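PDB 4K3Y: neuraminidase, which forms the six-bladed beta-propeller head of a tetrameric influenza surface glycoprotein from bats and, despite its name, probably lacks the sialidase activity of classical neuraminidases. Local coordinates for residues Ile34-Met39 against Ala342-Gly347; Phe57-Tyr62 against Asn78-Lys83. One frame throughout, in Å; residues are numbered along the deposited sequence.

Contact 1 of 2, residues Ile34-Met39 against Ala342-Gly347; sequences IPDEQM and ATTKAG
Ile34 and Thr344 form a single backbone bridge between a loop and a strand-turn segment at the junction of neighbouring blades of the beta-propeller. Residues 34-39 end the loop that leads from strand 20-26, an outermost strand of one blade, to strand 40-48 of the next. Residues 342-347 take in the end of strand 335-343 and the turn to strand 349-359. Ile34 N donates to Thr343 O at 2.9 Å. Ile34 O in turn accepts from Lys345 N, also at 2.9 Å, so both backbone polar groups of Ile34 are used. The Ile34 side chain extends toward Ala342, where Ile34 CD1 packs on Ala342 CB at 4.1 Å; Asp352 of strand 349-359 touches both residues. Each segment carries a type I turn, Pro35-Gln38 on one and Thr344-Gly347 on the other. Pro35, in the first turn, packs on Tyr62 of a second subunit. Asp36 reaches across to the other turn. Its CG stands beside its own backbone N, anti to the carbonyl carbon (chi1 -68°). The carboxylate lies by the CB atoms of Lys345 and Ala346, and Asp36 OD1 accepts from Ala346 N through its syn lone pair at 3.0 Å, with 153° at the hydrogen.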
ATOM      1  N   ILE C  34      21.239 -10.985  -2.813  1.00 66.01           N
ATOM      2  CA  ILE C  34      20.123 -10.040  -2.822  1.00 65.25           C
ATOM      3  C   ILE C  34      19.580  -9.860  -4.239  1.00 65.86           C
ATOM      4  O   ILE C  34      20.360  -9.640  -5.178  1.00 63.19           O
ATOM      5  CB  ILE C  34      20.547  -8.653  -2.322  1.00 56.82           C
ATOM      6  CG1 ILE C  34      21.133  -8.747  -0.914  1.00 52.92           C
ATOM      7  CG2 ILE C  34      19.353  -7.690  -2.362  1.00 56.14           C
ATOM      8  CD1 ILE C  34      21.503  -7.391  -0.315  1.00 52.77           C
ATOM      9  N   PRO C  35      18.243  -9.959  -4.400  1.00 66.84           N
ATOM     10  CA  PRO C  35      17.564  -9.659  -5.673  1.00 66.30           C
ATOM     11  C   PRO C  35      17.859  -8.243  -6.190  1.00 70.29           C
ATOM     12  O   PRO C  35      17.997  -7.299  -5.396  1.00 75.98           O
ATOM     13  CB  PRO C  35      16.078  -9.799  -5.316  1.00 60.45           C
ATOM     14  CG  PRO C  35      16.058 -10.801  -4.215  1.00 48.58           C
ATOM     15  CD  PRO C  35      17.307 -10.504  -3.398  1.00 62.41           C
ATOM     16  N   ASP C  36      17.948  -8.104  -7.511  1.00 64.61           N
ATOM     17  CA  ASP C  36      18.391  -6.854  -8.120  1.00 73.09           C
ATOM     18  C   ASP C  36      17.348  -5.736  -7.991  1.00 77.54           C
ATOM     19  O   ASP C  36      17.679  -4.548  -8.100  1.00 70.42           O
ATOM     20  CB  ASP C  36      18.769  -7.075  -9.593  1.00 75.61           C
ATOM     21  CG  ASP C  36      20.022  -7.935  -9.762  1.00 88.16           C
ATOM     22  OD1 ASP C  36      20.928  -7.851  -8.901  1.00 92.39           O
ATOM     23  OD2 ASP C  36      20.103  -8.694 -10.759  1.00 93.74           O
ATOM     24  N   GLU C  37      16.095  -6.123  -7.742  1.00 76.82           N
ATOM     25  CA  GLU C  37      14.995  -5.162  -7.655  1.00 77.40           C
ATOM     26  C   GLU C  37      15.018  -4.410  -6.346  1.00 73.04           C
ATOM     27  O   GLU C  37      14.274  -3.441  -6.183  1.00 84.30           O
ATOM     28  CB  GLU C  37      13.631  -5.842  -7.791  1.00 86.22           C
ATOM     29  CG  GLU C  37      13.554  -6.890  -8.876  1.00 98.80           C
ATOM     30  CD  GLU C  37      13.927  -8.260  -8.361  1.00110.39           C
ATOM     31  OE1 GLU C  37      13.612  -8.555  -7.186  1.00113.91           O
ATOM     32  OE2 GLU C  37      14.539  -9.035  -9.121  1.00115.44           O
ATOM     33  N   GLN C  38      15.845  -4.865  -5.403  1.00 61.09           N
ATOM     34  CA  GLN C  38      15.963  -4.159  -4.130  1.00 54.88           C
ATOM     35  C   GLN C  38      16.827  -2.908  -4.272  1.00 54.92           C
ATOM     36  O   GLN C  38      17.819  -2.889  -5.022  1.00 58.38           O
ATOM     37  CB  GLN C  38      16.506  -5.066  -3.021  1.00 48.89           C
ATOM     38  CG  GLN C  38      15.534  -6.125  -2.530  1.00 65.36           C
ATOM     39  CD  GLN C  38      16.069  -6.910  -1.331  1.00 72.82           C
ATOM     40  OE1 GLN C  38      16.892  -6.414  -0.560  1.00 75.82           O
ATOM     41  NE2 GLN C  38      15.602  -8.140  -1.176  1.00 64.66           N
ATOM     42  N   MET C  39      16.414  -1.853  -3.581  1.00 47.81           N
ATOM     43  CA  MET C  39      17.269  -0.705  -3.342  1.00 58.93           C
ATOM     44  C   MET C  39      18.544  -1.174  -2.605  1.00 65.64           C
ATOM     45  O   MET C  39      18.474  -1.992  -1.667  1.00 66.09           O
ATOM     46  CB  MET C  39      16.511   0.321  -2.486  1.00 64.28           C
ATOM     47  CG  MET C  39      17.335   1.511  -2.037  1.00 65.01           C
ATOM     48  SD  MET C  39      17.519   2.710  -3.363  1.00140.45           S
ATOM     49  CE  MET C  39      16.068   3.718  -3.089  1.00 69.74           C
ATOM     50  N   ALA C 342      27.030  -8.095   1.756  1.00 55.93           N
ATOM     51  CA  ALA C 342      26.391  -9.044   0.836  1.00 45.66           C
ATOM     52  C   ALA C 342      26.558  -8.651  -0.640  1.00 51.04           C
ATOM     53  O   ALA C 342      27.195  -7.645  -0.969  1.00 59.84           O
ATOM     54  CB  ALA C 342      24.915  -9.201   1.179  1.00 51.92           C
ATOM     55  N   THR C 343      25.969  -9.440  -1.530  1.00 53.32           N
ATOM     56  CA  THR C 343      26.161  -9.239  -2.966  1.00 55.91           C
ATOM     57  C   THR C 343      24.837  -9.392  -3.698  1.00 54.92           C
ATOM     58  O   THR C 343      24.035 -10.252  -3.342  1.00 61.44           O
ATOM     59  CB  THR C 343      27.159 -10.277  -3.518  1.00 54.78           C
ATOM     60  OG1 THR C 343      28.302 -10.334  -2.654  1.00 72.64           O
ATOM     61  CG2 THR C 343      27.611  -9.916  -4.912  1.00 52.14           C
ATOM     62  N   THR C 344      24.604  -8.570  -4.719  1.00 60.14           N
ATOM     63  CA  THR C 344      23.359  -8.674  -5.493  1.00 63.96           C
ATOM     64  C   THR C 344      23.500  -9.753  -6.542  1.00 63.41           C
ATOM     65  O   THR C 344      24.602 -10.237  -6.786  1.00 74.43           O
ATOM     66  CB  THR C 344      22.937  -7.349  -6.165  1.00 61.62           C
ATOM     67  OG1 THR C 344      23.875  -6.991  -7.193  1.00 68.58           O
ATOM     68  CG2 THR C 344      22.827  -6.237  -5.121  1.00 53.13           C
ATOM     69  N   LYS C 345      22.386 -10.141  -7.152  1.00 64.16           N
ATOM     70  CA  LYS C 345      22.420 -11.207  -8.144  1.00 70.35           C
ATOM     71  C   LYS C 345      23.321 -10.814  -9.320  1.00 63.45           C
ATOM     72  O   LYS C 345      24.034 -11.652  -9.888  1.00 69.09           O
ATOM     73  CB  LYS C 345      21.009 -11.561  -8.622  1.00 70.97           C
ATOM     74  CG  LYS C 345      20.949 -12.883  -9.348  1.00 77.48           C
ATOM     75  CD  LYS C 345      19.768 -12.955 -10.296  1.00 84.16           C
ATOM     76  CE  LYS C 345      20.185 -13.608 -11.604  1.00 90.51           C
ATOM     77  NZ  LYS C 345      19.040 -14.203 -12.342  1.00 90.13           N
ATOM     78  N   ALA C 346      23.304  -9.524  -9.641  1.00 52.99           N
ATOM     79  CA  ALA C 346      24.137  -8.951 -10.695  1.00 58.73           C
ATOM     80  C   ALA C 346      25.618  -8.956 -10.344  1.00 75.16           C
ATOM     81  O   ALA C 346      26.473  -8.927 -11.231  1.00 90.05           O
ATOM     82  CB  ALA C 346      23.695  -7.538 -10.985  1.00 51.20           C
ATOM     83  N   GLY C 347      25.920  -8.965  -9.050  1.00 80.15           N
ATOM     84  CA  GLY C 347      27.297  -8.953  -8.596  1.00 74.71           C
ATOM     85  C   GLY C 347      27.695  -7.701  -7.834  1.00 64.76           C
ATOM     86  O   GLY C 347      28.793  -7.646  -7.283  1.00 61.51           O
TER

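Contact 2 of 2, residues Phe57-Tyr62 against Asn78-Lys83; sequences FVSMGY and NVYSVK
Phe57 lays one face of its ring over the CB of Tyr80. Tyr80 CB sits 4.0 Å from the centroid of the Phe57 ring, 30° off the normal, which makes a CH-pi contact. It is closest to the outer part of the ring, with Phe57 CZ 3.5 Å from Tyr80 CB. Phe57 CG stands between its own backbone N and carbonyl carbon (chi1 61°), and the ring leans toward strand 78-83. At the ring edge, near its plane, CE2 of Phe57 meets CG1 of Val82 at 4.3 Å. The Phe57 and Tyr80 side chains cross at a slant. Tyr80 extends its ring toward Ser59, whose OG lies at the ring edge, 3.6 Å from Tyr80 CE1. The same hydroxyl has a weak hydrogen bond with the backbone O of Glu75.

Val58 and Val79 point to the other side of the sheet, and their CG2 methyls approach to 4.3 Å. They form a non-hydrogen-bonded pair. Phe57 and Tyr80 are the hydrogen-bonded pair beside them: Phe57 N donates to Tyr80 O at 3.0 Å, and Tyr80 N donates to Phe57 O at 2.8 Å. The second of these bonds is nearly straight. Ser59 N adds a third bond to Asn78 O at 3.1 Å. Further along, Ser81 OG is held by Glu96 and Arg54.

Every residue that touches across the two strands is buried. The short strand segments are far from fully antiparallel, at 116° between their directions, in keeping with strong twist. Strand 53-61 also pairs with 40-48, and strand 78-83 with 94-98. The contact is therefore the central pairing of a four-stranded antiparallel meander, the repeating blade of the neuraminidase beta-propeller.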
ATOM      1  N   PHE C  57      17.496   3.279   6.649  1.00 51.83           N
ATOM      2  CA  PHE C  57      18.745   3.176   5.906  1.00 51.56           C
ATOM      3  C   PHE C  57      18.960   4.347   4.946  1.00 61.06           C
ATOM      4  O   PHE C  57      18.056   5.172   4.710  1.00 56.12           O
ATOM      5  CB  PHE C  57      18.806   1.864   5.121  1.00 45.14           C
ATOM      6  CG  PHE C  57      17.723   1.721   4.099  1.00 62.69           C
ATOM      7  CD1 PHE C  57      17.891   2.221   2.808  1.00 65.56           C
ATOM      8  CD2 PHE C  57      16.534   1.079   4.417  1.00 65.59           C
ATOM      9  CE1 PHE C  57      16.891   2.080   1.854  1.00 56.85           C
ATOM     10  CE2 PHE C  57      15.523   0.940   3.464  1.00 65.72           C
ATOM     11  CZ  PHE C  57      15.704   1.440   2.184  1.00 59.74           C
ATOM     12  N   VAL C  58      20.175   4.404   4.403  1.00 52.66           N
ATOM     13  CA  VAL C  58      20.521   5.361   3.362  1.00 55.95           C
ATOM     14  C   VAL C  58      20.718   4.580   2.066  1.00 56.17           C
ATOM     15  O   VAL C  58      21.271   3.485   2.082  1.00 64.72           O
ATOM     16  CB  VAL C  58      21.779   6.164   3.746  1.00 65.62           C
ATOM     17  CG1 VAL C  58      22.189   7.104   2.613  1.00 67.45           C
ATOM     18  CG2 VAL C  58      21.520   6.950   5.049  1.00 45.76           C
ATOM     19  N   SER C  59      20.236   5.112   0.947  1.00 59.04           N
ATOM     20  CA  SER C  59      20.233   4.349  -0.307  1.00 66.93           C
ATOM     21  C   SER C  59      21.515   4.540  -1.109  1.00 91.67           C
ATOM     22  O   SER C  59      22.255   5.504  -0.890  1.00 98.09           O
ATOM     23  CB  SER C  59      19.105   4.813  -1.183  1.00 63.31           C
ATOM     24  OG  SER C  59      19.354   6.157  -1.544  1.00 85.93           O
ATOM     25  N   MET C  60      21.761   3.610  -2.033  1.00 96.21           N
ATOM     26  CA  MET C  60      22.859   3.698  -2.992  1.00 95.73           C
ATOM     27  C   MET C  60      22.321   3.448  -4.410  1.00104.45           C
ATOM     28  O   MET C  60      23.061   3.554  -5.392  1.00107.42           O
ATOM     29  CB  MET C  60      23.957   2.678  -2.671  1.00 91.40           C
ATOM     30  CG  MET C  60      24.526   2.738  -1.258  1.00 91.35           C
ATOM     31  SD  MET C  60      25.480   1.258  -0.835  1.00152.27           S
ATOM     32  CE  MET C  60      26.671   1.188  -2.171  1.00 98.75           C
ATOM     33  N   GLY C  61      21.038   3.097  -4.509  1.00104.52           N
ATOM     34  CA  GLY C  61      20.375   2.966  -5.797  1.00 98.40           C
ATOM     35  C   GLY C  61      20.083   1.557  -6.279  1.00 95.20           C
ATOM     36  O   GLY C  61      19.714   0.679  -5.501  1.00101.05           O
ATOM     37  N   TYR C  62      20.255   1.341  -7.579  1.00 92.59           N
ATOM     38  CA  TYR C  62      19.877   0.080  -8.207  1.00 96.95           C
ATOM     39  C   TYR C  62      20.873  -0.341  -9.284  1.00103.80           C
ATOM     40  O   TYR C  62      21.679   0.471  -9.742  1.00119.09           O
ATOM     41  CB  TYR C  62      18.507   0.236  -8.871  1.00 99.99           C
ATOM     42  CG  TYR C  62      17.382   0.638  -7.944  1.00 98.15           C
ATOM     43  CD1 TYR C  62      16.659  -0.325  -7.250  1.00 99.05           C
ATOM     44  CD2 TYR C  62      17.027   1.975  -7.779  1.00100.40           C
ATOM     45  CE1 TYR C  62      15.619   0.029  -6.410  1.00100.06           C
ATOM     46  CE2 TYR C  62      15.985   2.340  -6.936  1.00 96.87           C
ATOM     47  CZ  TYR C  62      15.284   1.358  -6.252  1.00 97.46           C
ATOM     48  OH  TYR C  62      14.246   1.689  -5.407  1.00 91.98           O
ATOM     49  N   ASN C  78      19.686   9.498  -0.276  1.00 85.63           N
ATOM     50  CA  ASN C  78      18.534   9.816   0.583  1.00 72.05           C
ATOM     51  C   ASN C  78      18.311   8.837   1.728  1.00 68.18           C
ATOM     52  O   ASN C  78      18.883   7.741   1.737  1.00 68.20           O
ATOM     53  CB  ASN C  78      17.249   9.941  -0.253  1.00 59.37           C
ATOM     54  CG  ASN C  78      17.248  11.175  -1.122  1.00 75.72           C
ATOM     55  OD1 ASN C  78      17.436  12.292  -0.631  1.00 86.81           O
ATOM     56  ND2 ASN C  78      17.063  10.987  -2.420  1.00 80.71           N
ATOM     57  N   VAL C  79      17.487   9.243   2.696  1.00 58.78           N
ATOM     58  CA  VAL C  79      17.103   8.360   3.807  1.00 52.80           C
ATOM     59  C   VAL C  79      15.741   7.714   3.581  1.00 52.37           C
ATOM     60  O   VAL C  79      14.772   8.376   3.192  1.00 64.02           O
ATOM     61  CB  VAL C  79      17.098   9.081   5.175  1.00 57.67           C
ATOM     62  CG1 VAL C  79      16.927   8.058   6.295  1.00 50.36           C
ATOM     63  CG2 VAL C  79      18.398   9.881   5.377  1.00 39.68           C
ATOM     64  N   TYR C  80      15.677   6.410   3.806  1.00 51.24           N
ATOM     65  CA  TYR C  80      14.439   5.667   3.609  1.00 48.92           C
ATOM     66  C   TYR C  80      14.164   4.793   4.812  1.00 51.65           C
ATOM     67  O   TYR C  80      15.035   4.601   5.663  1.00 52.24           O
ATOM     68  CB  TYR C  80      14.530   4.780   2.361  1.00 38.63           C
ATOM     69  CG  TYR C  80      14.639   5.559   1.076  1.00 54.16           C
ATOM     70  CD1 TYR C  80      15.880   5.995   0.600  1.00 47.51           C
ATOM     71  CD2 TYR C  80      13.502   5.866   0.331  1.00 57.10           C
ATOM     72  CE1 TYR C  80      15.979   6.711  -0.586  1.00 63.09           C
ATOM     73  CE2 TYR C  80      13.594   6.586  -0.852  1.00 50.95           C
ATOM     74  CZ  TYR C  80      14.830   7.005  -1.310  1.00 67.93           C
ATOM     75  OH  TYR C  80      14.919   7.717  -2.488  1.00 74.12           O
ATOM     76  N   SER C  81      12.946   4.269   4.878  1.00 61.82           N
ATOM     77  CA  SER C  81      12.610   3.238   5.846  1.00 55.16           C
ATOM     78  C   SER C  81      11.688   2.254   5.155  1.00 47.79           C
ATOM     79  O   SER C  81      11.054   2.605   4.154  1.00 53.19           O
ATOM     80  CB  SER C  81      11.950   3.828   7.097  1.00 47.44           C
ATOM     81  OG  SER C  81      10.675   4.363   6.803  1.00 61.91           O
ATOM     82  N   VAL C  82      11.655   1.020   5.662  1.00 47.09           N
ATOM     83  CA  VAL C  82      10.598   0.062   5.335  1.00 55.30           C
ATOM     84  C   VAL C  82      10.129  -0.571   6.633  1.00 57.26           C
ATOM     85  O   VAL C  82      10.778  -0.435   7.669  1.00 59.02           O
ATOM     86  CB  VAL C  82      11.065  -1.059   4.378  1.00 56.87           C
ATOM     87  CG1 VAL C  82      11.479  -0.478   3.023  1.00 44.41           C
ATOM     88  CG2 VAL C  82      12.198  -1.856   5.017  1.00 49.66           C
ATOM     89  N   LYS C  83       8.992  -1.244   6.596  1.00 61.27           N
ATOM     90  CA  LYS C  83       8.574  -1.981   7.770  1.00 58.46           C
ATOM     91  C   LYS C  83       9.532  -3.151   7.854  1.00 57.73           C
ATOM     92  O   LYS C  83       9.749  -3.837   6.843  1.00 45.77           O
ATOM     93  CB  LYS C  83       7.146  -2.477   7.593  1.00 54.20           C
ATOM     94  CG  LYS C  83       6.528  -3.102   8.817  1.00 62.91           C
ATOM     95  CD  LYS C  83       5.351  -3.938   8.375  1.00 73.81           C
ATOM     96  CE  LYS C  83       4.420  -4.292   9.515  1.00 82.53           C
ATOM     97  NZ  LYS C  83       3.251  -5.048   8.969  1.00 87.96           N
TER

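How the contacts relate
Contact 2 is buried within one blade. Contact 1 is partly exposed and joins the approach to that blade with a turn of the neighbouring blade. Their chemistry differs accordingly. Contact 2 has aromatic and aliphatic packing on two sheet faces around a regular strand pairing. Contact 1 has one isolated bridge, a carboxylate bound to a turn amide, and little apolar packing. In sequence, contact 2 falls between the two widely separated segments of contact 1. The contacts meet at Met39, the residue before strand 40-48. Met39 SD packs on Ser59 CB at 3.4 Å, and Tyr62 of the same chain lies against Gln38 and Met39.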